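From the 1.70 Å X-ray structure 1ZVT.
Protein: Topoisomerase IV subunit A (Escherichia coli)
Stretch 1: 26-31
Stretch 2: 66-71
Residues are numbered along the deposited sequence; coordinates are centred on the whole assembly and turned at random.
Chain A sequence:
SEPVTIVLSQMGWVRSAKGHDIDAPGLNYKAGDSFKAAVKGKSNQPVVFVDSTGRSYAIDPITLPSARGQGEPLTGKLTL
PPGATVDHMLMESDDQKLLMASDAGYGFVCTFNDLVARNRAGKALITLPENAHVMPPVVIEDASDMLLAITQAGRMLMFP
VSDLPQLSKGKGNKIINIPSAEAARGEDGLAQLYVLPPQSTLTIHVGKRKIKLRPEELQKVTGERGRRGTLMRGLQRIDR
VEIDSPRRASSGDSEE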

# COMPACT_ATOMS: atom_id res chain seq x y z
N GLY A 26 17.04 -13.09 7.67
CA GLY A 26 17.95 -14.17 8.07
C GLY A 26 17.30 -15.46 8.55
O GLY A 26 17.99 -16.42 8.87
N LEU A 27 15.97 -15.50 8.60
CA LEU A 27 15.25 -16.72 9.00
C LEU A 27 15.36 -17.81 7.96
O LEU A 27 15.78 -17.57 6.82
CB LEU A 27 13.78 -16.40 9.25
CG LEU A 27 13.51 -15.40 10.37
CD1 LEU A 27 12.07 -14.94 10.34
CD2 LEU A 27 13.83 -16.02 11.73
N ASN A 28 14.97 -19.02 8.37
CA ASN A 28 14.88 -20.18 7.50
C ASN A 28 13.70 -20.02 6.55
O ASN A 28 12.58 -19.72 6.97
CB ASN A 28 14.71 -21.43 8.39
CG ASN A 28 14.69 -22.74 7.60
OD1 ASN A 28 14.19 -23.75 8.11
ND2 ASN A 28 15.23 -22.73 6.39
N TYR A 29 13.94 -20.20 5.25
CA TYR A 29 12.86 -20.25 4.28
C TYR A 29 12.90 -21.59 3.58
O TYR A 29 13.96 -22.20 3.50
CB TYR A 29 12.94 -19.09 3.29
CG TYR A 29 12.71 -17.78 4.00
CD1 TYR A 29 13.77 -17.05 4.52
CD2 TYR A 29 11.41 -17.29 4.18
CE1 TYR A 29 13.56 -15.85 5.20
CE2 TYR A 29 11.18 -16.10 4.86
CZ TYR A 29 12.26 -15.38 5.35
OH TYR A 29 12.03 -14.20 6.04
N LYS A 30 11.75 -22.05 3.09
CA LYS A 30 11.73 -23.29 2.32
C LYS A 30 12.45 -23.08 0.99
O LYS A 30 12.57 -21.95 0.51
CB LYS A 30 10.29 -23.80 2.14
CG LYS A 30 9.48 -23.02 1.13
CD LYS A 30 8.01 -23.36 1.23
CE LYS A 30 7.21 -22.49 0.28
NZ LYS A 30 7.04 -23.15 -1.05
N ALA A 31 12.95 -24.16 0.39
CA ALA A 31 13.66 -24.07 -0.87
C ALA A 31 12.86 -23.25 -1.89
O ALA A 31 11.68 -23.51 -2.10
CB ALA A 31 13.92 -25.47 -1.43
N SER A 66 5.96 -20.10 15.12
CA SER A 66 7.03 -19.23 15.59
C SER A 66 8.16 -19.05 14.56
O SER A 66 8.09 -19.58 13.46
CB SER A 66 7.61 -19.78 16.90
OG SER A 66 8.52 -20.82 16.62
N ALA A 67 9.21 -18.33 14.96
CA ALA A 67 10.34 -18.01 14.07
C ALA A 67 11.03 -19.25 13.53
O ALA A 67 11.48 -19.28 12.40
CB ALA A 67 11.35 -17.12 14.79
N ARG A 68 11.12 -20.27 14.39
CA ARG A 68 11.67 -21.56 14.00
C ARG A 68 10.72 -22.29 13.05
O ARG A 68 9.50 -22.29 13.24
CB ARG A 68 11.96 -22.40 15.24
CG ARG A 68 12.99 -21.75 16.14
CD ARG A 68 12.85 -22.18 17.60
NE ARG A 68 13.92 -21.59 18.40
CZ ARG A 68 14.98 -22.26 18.86
NH1 ARG A 68 15.11 -23.57 18.63
NH2 ARG A 68 15.90 -21.62 19.57
N GLY A 69 11.29 -22.91 12.04
CA GLY A 69 10.46 -23.52 11.02
C GLY A 69 10.43 -22.57 9.85
O GLY A 69 11.22 -21.61 9.81
N GLN A 70 9.55 -22.84 8.89
CA GLN A 70 9.57 -22.15 7.61
C GLN A 70 8.26 -21.40 7.40
O GLN A 70 7.96 -20.91 6.31
CB GLN A 70 9.87 -23.15 6.48
CG GLN A 70 11.32 -23.63 6.49
CD GLN A 70 11.59 -24.89 5.66
OE1 GLN A 70 10.70 -25.73 5.44
NE2 GLN A 70 12.83 -25.04 5.20
N GLY A 71 7.50 -21.29 8.49
CA GLY A 71 6.19 -20.66 8.45
C GLY A 71 5.11 -21.62 7.98
O GLY A 71 5.31 -22.83 7.91
O HOH W 1 13.89 -19.67 11.10
O HOH W 2 9.27 -20.50 3.61

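Two water molecules carry the clear hydrogen bonds of this contact, each linking a backbone amide of one stretch to a backbone carbonyl of the other. Water 1 accepts from Asn28 N at 3.0 Å and donates to Ala67 O at 2.8 Å. Water 2 accepts from Lys30 N at 3.0 Å and donates to Gln70 O at 3.0 Å. The two bridges repeat the same pattern along the chain. No clear direct hydrogen bond joins the stretches.

Both stretches are loops without regular helix or strand. They lie 40 or more residues apart in sequence where they touch. The spacing of the backbones leaves room for the waters. The CA atoms of Leu27 and Ala67 are 7.2 Å apart, and those of Tyr29 and Gln70 are 5.1 Å apart. The contact is small, with 295 Å² buried over both sides.

Gln70 contributes the largest share, 98 Å². Its CA-to-CB bond points sideways, but the end of the side chain comes nearer to the first stretch. With chi1 in m and chi2 in t, the chain is long enough to reach past Asn28 to Lys30. Gln70 CG lies 3.3 Å from Asn28 OD1. Gln70 NE2 lies 3.5 Å from Tyr29 O and 3.5 Å from Lys30 CA. The amide group therefore packs along the backbone of the first stretch, while the main-chain carbonyl of the same residue holds water 2.

Asn28 points toward the second stretch, with chi1 in t, and loses 58 Å² to it. Its side chain meets Gln70, and its main-chain N holds water 1. Lys30 has chi1 in p. Its CB lies 3.8 Å from Gln70 OE1, and the end of its side chain leads away. The contact thus uses the base of the lysine and leaves its charged amine free of the second stretch.

A small apolar patch lies at Leu27. This residue points toward the second stretch, and its CD2 is 4.1 Å from Ala67 CB. The branched leucine spans the gap to the short alanine methyl. Tyr29 points away and is little covered, so it adds mainly backbone.

Gly69 brings its carbonyl close, with Gly69 O 3.7 Å from Asn28 O. Its phi of 100° and psi of -169° suit glycine. A CB here would be jammed against the carbonyl oxygen of Arg68. It would point away from the first stretch, so the need for glycine comes from the local backbone.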